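Hypothetical protein MerP (Cupriavidus metallidurans, PDB 1OSD) binds mercury in the periplasm in bacterial mercury resistance, probably through its heavy-metal-associated domain. Local coordinates at residues A[4-9]-A[40-45]; A[19-24]-A[59-64]; A[26-31]-A[50-55]. One frame throughout, in Å; residues are numbered along the deposited sequence. Where two conformers were deposited one is given.

Interaction 1 of 3, residues A[4-9]-A[40-45]; sequences TVTLSV and TRQAVV
Thr4 opens the antiparallel ladder from its edge: its side chain crosses that of Val44 obliquely, with Thr4 CG2, anti to the backbone N, 3.7 Å from Val44 CG1, while OG1 is hydrogen-bonded to Thr46. Val5 and Val45 form a hydrogen-bonded pair. Its two bonds, Val5 N to Val45 O at 2.9 Å and Val45 N to Val5 O at 2.8 Å, are nearly straight (171° and 173°), and the two side chains lie side by side, pointing the same way. Thr6 turns to the other face as the non-hydrogen-bonded partner of Val44. It presents OG1 to Val44 CG2 and, diagonally, meets the carboxamide of Gln42, where Thr6 CG2 lies 3.7 Å from Gln42 NE2. At Leu7 the ladder closes again on Ala43, with Leu7 N 2.7 Å from Ala43 O. Leu7 O meanwhile lies only 3.0 Å from Gln42 CB, a tight fit. Beyond Ser8, opposite Gln42, Val9 N reaches Arg41 O at 2.7 Å, tilted 33° from the carbonyl plane. Here Arg41 and Gln42 both face Thr37 of strand 31-37, a G1 beta bulge. These are central strands of the sheet: 42-48 has 31-37 on its far edge, and 2-8 has 69-70. Val5, Leu7, Ala43 and Val45 supply the face covered by helices 17-26 and 54-63.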
loop_
_atom_site.group_PDB
_atom_site.type_symbol
_atom_site.label_atom_id
_atom_site.label_comp_id
_atom_site.label_asym_id
_atom_site.label_seq_id
_atom_site.Cartn_x
_atom_site.Cartn_y
_atom_site.Cartn_z
ATOM N N THR A 4 -5.723 -2.222 -9.892
ATOM C CA THR A 4 -4.363 -1.896 -9.604
ATOM C C THR A 4 -4.236 -0.402 -9.294
ATOM O O THR A 4 -4.593 0.458 -10.069
ATOM C CB THR A 4 -3.376 -2.403 -10.649
ATOM O OG1 THR A 4 -3.160 -3.828 -10.470
ATOM C CG2 THR A 4 -2.012 -1.974 -10.260
ATOM N N VAL A 5 -3.703 -0.114 -8.121
ATOM C CA VAL A 5 -3.505 1.249 -7.656
ATOM C C VAL A 5 -2.074 1.425 -7.166
ATOM O O VAL A 5 -1.487 0.530 -6.564
ATOM C CB VAL A 5 -4.509 1.591 -6.565
ATOM C CG1 VAL A 5 -4.264 0.791 -5.285
ATOM C CG2 VAL A 5 -4.554 3.143 -6.287
ATOM N N THR A 6 -1.513 2.599 -7.461
ATOM C CA THR A 6 -0.265 3.054 -6.953
ATOM C C THR A 6 -0.430 4.091 -5.849
ATOM O O THR A 6 -1.049 5.148 -6.014
ATOM C CB THR A 6 0.653 3.644 -8.074
ATOM O OG1 THR A 6 0.910 2.655 -9.053
ATOM C CG2 THR A 6 2.017 3.982 -7.505
ATOM N N LEU A 7 0.318 3.846 -4.777
ATOM C CA LEU A 7 0.215 4.667 -3.587
ATOM C C LEU A 7 1.514 5.321 -3.355
ATOM O O LEU A 7 2.584 4.733 -3.508
ATOM C CB LEU A 7 -0.203 3.860 -2.369
ATOM C CG LEU A 7 -1.506 3.067 -2.381
ATOM C CD1 LEU A 7 -1.751 2.317 -1.012
ATOM C CD2 LEU A 7 -2.727 3.972 -2.804
ATOM N N SER A 8 1.418 6.592 -3.005
ATOM C CA SER A 8 2.560 7.382 -2.573
ATOM C C SER A 8 2.699 7.264 -1.082
ATOM O O SER A 8 1.757 7.580 -0.368
ATOM C CB SER A 8 2.452 8.835 -3.043
ATOM O OG SER A 8 2.483 8.790 -4.447
ATOM N N VAL A 9 3.911 6.952 -0.610
ATOM C CA VAL A 9 4.103 6.774 0.853
ATOM C C VAL A 9 5.249 7.645 1.376
ATOM O O VAL A 9 6.369 7.161 1.479
ATOM C CB VAL A 9 4.302 5.354 1.172
ATOM C CG1 VAL A 9 4.198 5.134 2.635
ATOM C CG2 VAL A 9 3.313 4.492 0.367
ATOM N N THR A 40 11.122 5.628 -4.890
ATOM C CA THR A 40 10.044 6.529 -5.293
ATOM C C THR A 40 8.964 6.475 -4.251
ATOM O O THR A 40 7.917 6.983 -4.490
ATOM C CB THR A 40 9.499 6.078 -6.615
ATOM O OG1 THR A 40 9.231 4.674 -6.516
ATOM C CG2 THR A 40 10.550 6.191 -7.636
ATOM N N ARG A 41 9.258 5.912 -3.083
ATOM C CA ARG A 41 8.333 5.926 -1.965
ATOM C C ARG A 41 6.963 5.568 -2.435
ATOM O O ARG A 41 5.981 6.291 -2.240
ATOM C CB ARG A 41 8.321 7.242 -1.315
ATOM C CG ARG A 41 9.563 7.562 -0.567
ATOM C CD ARG A 41 9.613 8.990 -0.042
ATOM N NE ARG A 41 11.008 9.301 0.299
ATOM C CZ ARG A 41 11.391 10.498 0.755
ATOM N NH1 ARG A 41 10.484 11.459 1.009
ATOM N NH2 ARG A 41 12.667 10.700 1.021
ATOM N N GLN A 42 6.888 4.406 -3.103
ATOM C CA GLN A 42 5.608 3.972 -3.522
ATOM C C GLN A 42 5.296 2.488 -3.337
ATOM O O GLN A 42 6.214 1.684 -3.037
ATOM C CB GLN A 42 5.264 4.544 -4.881
ATOM C CG GLN A 42 6.123 4.298 -6.050
ATOM C CD GLN A 42 5.665 5.055 -7.329
ATOM O OE1 GLN A 42 5.483 6.314 -7.351
ATOM N NE2 GLN A 42 5.651 4.338 -8.337
ATOM N N ALA A 43 3.999 2.164 -3.321
ATOM C CA ALA A 43 3.477 0.760 -3.281
ATOM C C ALA A 43 2.407 0.606 -4.342
ATOM O O ALA A 43 1.482 1.474 -4.419
ATOM C CB ALA A 43 2.910 0.442 -1.875
ATOM N N VAL A 44 2.515 -0.470 -5.179
ATOM C CA VAL A 44 1.596 -0.804 -6.262
ATOM C C VAL A 44 0.815 -2.055 -5.784
ATOM O O VAL A 44 1.419 -3.128 -5.517
ATOM C CB VAL A 44 2.350 -1.194 -7.683
ATOM C CG1 VAL A 44 1.322 -1.646 -8.801
ATOM C CG2 VAL A 44 3.491 -0.153 -8.162
ATOM N N VAL A 45 -0.507 -1.894 -5.628
ATOM C CA VAL A 45 -1.362 -2.883 -4.969
ATOM C C VAL A 45 -2.385 -3.321 -5.936
ATOM O O VAL A 45 -3.089 -2.506 -6.527
ATOM C CB VAL A 45 -2.109 -2.274 -3.775
ATOM C CG1 VAL A 45 -2.912 -3.354 -3.018
ATOM C CG2 VAL A 45 -1.196 -1.481 -2.888
#

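Interaction 2 of 3, residues A[19-24]-A[59-64]; sequences ITVKKA and KATADA
Ala24 meets Ala60 and Ala64 where the two helices of the ferredoxin-like beta-alpha-beta-beta-alpha-beta fold, characteristic of heavy-metal-associated domains, lie beside each other on one face of the sheet. The segments run obliquely antiparallel, pairing Ala24 with Ala60 and Val21 with Thr61. Methyl groups carry most of the interface, with no hydrogen bond crossing it, and the small alanines let the backbones come near: the CA atoms of Ala24 and Ala60 are 6.0 Å apart. Ala24 points its CB at the opposing segment and meets Ala64 CB there, methyl against methyl, at 3.7 Å. Ala60 answers from the other side, its CB aimed back at Ala24 O at 4.0 Å. Thr20, one turn before Ala24, adds a looser touch of CG2 on Ala64 and also rests on Tyr66. Nearer the sheet, Val21 extends CG1, anti to its backbone N (chi1 168°), to Thr61 CG2 at 4.2 Å. The rotation of Thr61 separates its two branches: with OG1 set between the backbone N and the carbonyl carbon (chi1 67°), CG2 is left for the valine. Thr61 OG1 has Tyr66 O, Ser68 OG and Thr58 O as hydrogen-bond partners; its single proton must be shared or alternate between the two carbonyls, and the bonds probably help to fix the methyl's direction. Helix 17-26 starts at Cys17, which is disulfide-bonded to Cys14 in the loop before it; in relatives such cysteines bind the metal, consistent with a mercury site here. At the centre, Ala60 O accepts the helical bond from Ala64 N at 3.2 Å and is also touched by Ala24 CB at 3.7 Å.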
loop_
_atom_site.group_PDB
_atom_site.type_symbol
_atom_site.label_atom_id
_atom_site.label_comp_id
_atom_site.label_asym_id
_atom_site.label_seq_id
_atom_site.Cartn_x
_atom_site.Cartn_y
_atom_site.Cartn_z
ATOM N N ILE A 19 9.257 -2.915 3.582
ATOM C CA ILE A 19 8.689 -4.161 4.038
ATOM C C ILE A 19 7.594 -3.994 5.075
ATOM O O ILE A 19 6.604 -4.746 5.072
ATOM C CB ILE A 19 9.809 -5.113 4.436
ATOM C CG1 ILE A 19 10.518 -5.585 3.109
ATOM C CG2 ILE A 19 9.270 -6.250 5.328
ATOM C CD1 ILE A 19 11.315 -6.801 3.199
ATOM N N THR A 20 7.714 -2.956 5.850
ATOM C CA THR A 20 6.743 -2.607 6.825
ATOM C C THR A 20 5.446 -2.359 6.093
ATOM O O THR A 20 4.378 -2.800 6.547
ATOM C CB THR A 20 7.164 -1.415 7.694
ATOM O OG1 THR A 20 8.275 -1.747 8.555
ATOM C CG2 THR A 20 5.979 -1.027 8.676
ATOM N N VAL A 21 5.528 -1.661 4.988
ATOM C CA VAL A 21 4.356 -1.183 4.223
ATOM C C VAL A 21 3.741 -2.352 3.475
ATOM O O VAL A 21 2.545 -2.578 3.559
ATOM C CB VAL A 21 4.673 0.011 3.303
ATOM C CG1 VAL A 21 3.388 0.287 2.210
ATOM C CG2 VAL A 21 5.182 1.326 4.107
ATOM N N LYS A 22 4.597 -3.159 2.839
ATOM C CA LYS A 22 4.239 -4.264 2.095
ATOM C C LYS A 22 3.445 -5.187 3.032
ATOM O O LYS A 22 2.337 -5.583 2.681
ATOM C CB LYS A 22 5.479 -4.968 1.552
ATOM C CG LYS A 22 5.170 -6.236 0.647
ATOM C CD LYS A 22 6.492 -6.698 -0.008
ATOM C CE LYS A 22 6.470 -7.409 -1.322
ATOM N NZ LYS A 22 5.205 -8.104 -1.757
ATOM N N LYS A 23 4.007 -5.571 4.171
ATOM C CA LYS A 23 3.320 -6.424 5.137
ATOM C C LYS A 23 1.924 -5.894 5.508
ATOM O O LYS A 23 0.908 -6.613 5.379
ATOM C CB LYS A 23 4.124 -6.596 6.440
ATOM C CG LYS A 23 5.386 -7.407 6.219
ATOM C CD LYS A 23 5.998 -8.073 7.483
ATOM C CE LYS A 23 7.421 -8.753 7.129
ATOM N NZ LYS A 23 8.385 -8.710 8.285
ATOM N N ALA A 24 1.889 -4.625 5.960
ATOM C CA ALA A 24 0.600 -4.003 6.280
ATOM C C ALA A 24 -0.433 -4.081 5.194
ATOM O O ALA A 24 -1.591 -4.522 5.449
ATOM C CB ALA A 24 0.792 -2.536 6.803
ATOM N N LYS A 59 -5.799 3.315 4.909
ATOM C CA LYS A 59 -5.913 3.147 6.368
ATOM C C LYS A 59 -4.895 2.120 6.818
ATOM O O LYS A 59 -4.219 2.315 7.779
ATOM C CB LYS A 59 -7.313 2.796 6.837
ATOM C CG LYS A 59 -7.409 2.083 8.206
ATOM C CD LYS A 59 -7.902 2.920 9.460
ATOM C CE LYS A 59 -8.931 2.075 10.363
ATOM N NZ LYS A 59 -8.494 0.671 10.795
ATOM N N ALA A 60 -4.727 0.997 6.148
ATOM C CA ALA A 60 -3.773 0.040 6.662
ATOM C C ALA A 60 -2.344 0.640 6.817
ATOM O O ALA A 60 -1.545 0.249 7.721
ATOM C CB ALA A 60 -3.736 -1.171 5.703
ATOM N N THR A 61 -1.935 1.456 5.822
ATOM C CA THR A 61 -0.564 2.020 5.799
ATOM C C THR A 61 -0.442 3.038 6.919
ATOM O O THR A 61 0.570 3.039 7.688
ATOM C CB THR A 61 -0.164 2.616 4.417
ATOM O OG1 THR A 61 -0.922 3.795 4.077
ATOM C CG2 THR A 61 -0.460 1.601 3.275
ATOM N N ALA A 62 -1.506 3.832 7.100
ATOM C CA ALA A 62 -1.404 4.917 8.135
ATOM C C ALA A 62 -1.314 4.272 9.509
ATOM O O ALA A 62 -0.472 4.637 10.352
ATOM C CB ALA A 62 -2.608 5.890 8.093
ATOM N N ASP A 63 -2.074 3.203 9.695
ATOM C CA ASP A 63 -2.026 2.409 10.933
ATOM C C ASP A 63 -0.614 1.953 11.257
ATOM O O ASP A 63 -0.127 2.022 12.434
ATOM C CB ASP A 63 -3.005 1.208 10.820
ATOM C CG ASP A 63 -4.459 1.601 11.094
ATOM O OD1 ASP A 63 -4.683 2.764 11.435
ATOM O OD2 ASP A 63 -5.448 0.795 11.015
ATOM N N ALA A 64 0.096 1.515 10.207
ATOM C CA ALA A 64 1.414 1.052 10.389
ATOM C C ALA A 64 2.430 2.172 10.519
ATOM O O ALA A 64 3.621 1.880 10.697
ATOM C CB ALA A 64 1.798 0.139 9.220
#

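Interaction 3 of 3, residues A[26-31]-A[50-55]; sequences SKVEGV and AKTSVQ
A water oxygen bridges Glu29 and Lys51, donating to Glu29 OE2 at 3.0 Å and accepting from Lys51 NZ at 3.0 Å. Glu29 OE2 and Lys51 NZ themselves stay 5.0 Å apart, so the opposite charges are joined through solvent; because Lys51 was deposited in two conformers, the bridge may be partial. The base of the lysine side chain packs on the glycine, Lys51 CB 3.7 Å from Gly30 CA, a fit that depends on Gly30 having no CB to run into Lys51 CB. Gly30 is the third residue of a type II turn running from Val28 to Val31, where its positive phi (113°) is usual, and the turn is closed by Val31 N to Val28 O. Thr52 packs against the same turn. Its OG1 stands anti to the backbone N (chi1 -167°) and comes within 3.3 Å of Val28 CG1, a tight approach of hydroxyl to methyl in which the two side chains cross at about a right angle. Thr52 CB leans on Glu29 O at 3.5 Å, and CG2 reaches Val31 CG2 more loosely. The loop between helix 17-26 and strand 31-37 thus meets the one leading into helix 54-63, with Phe47 of strand 42-48 packing on both Val31 and Thr52. Since no hydrogen bond passes directly between the segments, the loops are matched by shape, with the charges helping, if at all, weakly across water.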
loop_
_atom_site.group_PDB
_atom_site.type_symbol
_atom_site.label_atom_id
_atom_site.label_comp_id
_atom_site.label_asym_id
_atom_site.label_seq_id
_atom_site.Cartn_x
_atom_site.Cartn_y
_atom_site.Cartn_z
ATOM N N SER A 26 -0.515 -6.300 2.579
ATOM C CA SER A 26 -0.691 -7.663 2.166
ATOM C C SER A 26 -1.639 -8.398 3.122
ATOM O O SER A 26 -2.312 -9.340 2.708
ATOM C CB SER A 26 0.685 -8.368 2.060
ATOM O OG SER A 26 1.389 -7.967 0.862
ATOM N N LYS A 27 -1.660 -7.974 4.394
ATOM C CA LYS A 27 -2.616 -8.483 5.386
ATOM C C LYS A 27 -4.083 -8.150 5.070
ATOM O O LYS A 27 -4.979 -8.815 5.598
ATOM C CB LYS A 27 -2.295 -7.970 6.810
ATOM C CG LYS A 27 -1.139 -8.755 7.559
ATOM C CD LYS A 27 -1.290 -8.699 9.162
ATOM C CE LYS A 27 -0.679 -7.421 9.871
ATOM N NZ LYS A 27 -1.271 -6.006 9.533
ATOM N N VAL A 28 -4.345 -7.151 4.234
ATOM C CA VAL A 28 -5.721 -6.738 3.906
ATOM C C VAL A 28 -6.379 -7.757 3.037
ATOM O O VAL A 28 -5.898 -8.049 1.957
ATOM C CB VAL A 28 -5.769 -5.357 3.283
ATOM C CG1 VAL A 28 -7.205 -4.947 2.930
ATOM C CG2 VAL A 28 -5.229 -4.294 4.357
ATOM N N GLU A 29 -7.435 -8.342 3.593
ATOM C CA GLU A 29 -8.244 -9.315 2.882
ATOM C C GLU A 29 -8.701 -8.697 1.533
ATOM O O GLU A 29 -9.317 -7.606 1.487
ATOM C CB GLU A 29 -9.479 -9.864 3.664
ATOM C CG GLU A 29 -10.144 -11.079 2.944
ATOM C CD GLU A 29 -9.222 -12.288 2.759
ATOM O OE1 GLU A 29 -8.279 -12.563 3.575
ATOM O OE2 GLU A 29 -9.456 -13.013 1.808
ATOM N N GLY A 30 -8.274 -9.379 0.482
ATOM C CA GLY A 30 -8.772 -9.122 -0.857
ATOM C C GLY A 30 -7.655 -8.564 -1.692
ATOM O O GLY A 30 -7.796 -8.388 -2.882
ATOM N N VAL A 31 -6.505 -8.321 -1.041
ATOM C CA VAL A 31 -5.317 -7.970 -1.792
ATOM C C VAL A 31 -4.563 -9.218 -2.349
ATOM O O VAL A 31 -4.345 -10.221 -1.660
ATOM C CB VAL A 31 -4.385 -7.166 -0.960
ATOM C CG1 VAL A 31 -3.039 -7.037 -1.649
ATOM C CG2 VAL A 31 -5.006 -5.877 -0.611
ATOM N N ALA A 50 -14.369 -5.631 -4.854
ATOM C CA ALA A 50 -15.479 -6.200 -4.188
ATOM C C ALA A 50 -15.176 -6.582 -2.774
ATOM O O ALA A 50 -16.143 -6.858 -2.038
ATOM C CB ALA A 50 -15.916 -7.500 -4.895
ATOM N N LYS A 51 -13.898 -6.716 -2.433
ATOM C CA LYS A 51 -13.446 -7.184 -1.100
ATOM C C LYS A 51 -12.842 -6.097 -0.262
ATOM O O LYS A 51 -12.869 -6.174 1.013
ATOM C CB LYS A 51 -12.409 -8.330 -1.279
ATOM C CG LYS A 51 -13.072 -9.621 -1.811
ATOM C CD LYS A 51 -12.186 -10.495 -2.522
ATOM C CE LYS A 51 -12.811 -11.889 -3.003
ATOM N NZ LYS A 51 -12.034 -13.082 -2.473
ATOM N N THR A 52 -12.240 -5.109 -0.934
ATOM C CA THR A 52 -11.617 -4.011 -0.246
ATOM C C THR A 52 -11.552 -2.774 -1.120
ATOM O O THR A 52 -12.082 -2.773 -2.244
ATOM C CB THR A 52 -10.206 -4.472 0.346
ATOM O OG1 THR A 52 -9.716 -3.496 1.270
ATOM C CG2 THR A 52 -9.084 -4.623 -0.725
ATOM N N SER A 53 -10.934 -1.702 -0.621
ATOM C CA SER A 53 -10.907 -0.440 -1.380
ATOM C C SER A 53 -9.694 0.381 -1.080
ATOM O O SER A 53 -8.937 0.065 -0.160
ATOM C CB SER A 53 -12.186 0.372 -1.050
ATOM O OG SER A 53 -12.141 0.724 0.285
ATOM N N VAL A 54 -9.482 1.444 -1.842
ATOM C CA VAL A 54 -8.298 2.262 -1.707
ATOM C C VAL A 54 -8.234 2.885 -0.328
ATOM O O VAL A 54 -7.118 2.992 0.246
ATOM C CB VAL A 54 -8.228 3.378 -2.846
ATOM C CG1 VAL A 54 -7.221 4.455 -2.534
ATOM C CG2 VAL A 54 -8.039 2.732 -4.275
ATOM N N GLN A 55 -9.391 3.284 0.216
ATOM C CA GLN A 55 -9.437 3.834 1.545
ATOM C C GLN A 55 -9.028 2.841 2.618
ATOM O O GLN A 55 -8.357 3.198 3.550
ATOM C CB GLN A 55 -10.781 4.535 1.813
ATOM C CG GLN A 55 -11.578 4.108 3.052
ATOM C CD GLN A 55 -11.019 4.623 4.376
ATOM O OE1 GLN A 55 -10.353 5.698 4.420
ATOM N NE2 GLN A 55 -11.245 3.855 5.458
HETATM O O HOH W 1 -9.369 -12.797 -1.142
#

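The three contacts illustrate how chemistry follows position in a small alpha+beta fold. Interaction 1 joins two central strands by regular backbone bonds and has the most buried surface; interaction 2 joins the two helices mainly through methyl groups, with no hydrogen bond between the segments; both are partly buried. Interaction 3, at the surface, matches two loops by shape with a water between charges. The helix layer meets the sheet where Val21 of interaction 2 packs on Ala43 and Val9 of interaction 1. Interactions 2 and 3 share helix 54-63 and touch through Ala60 CB and Val28 CG2, while Val45 on Val31 and Val5 on Val54, at the start of that helix, tie interaction 1 to interaction 3.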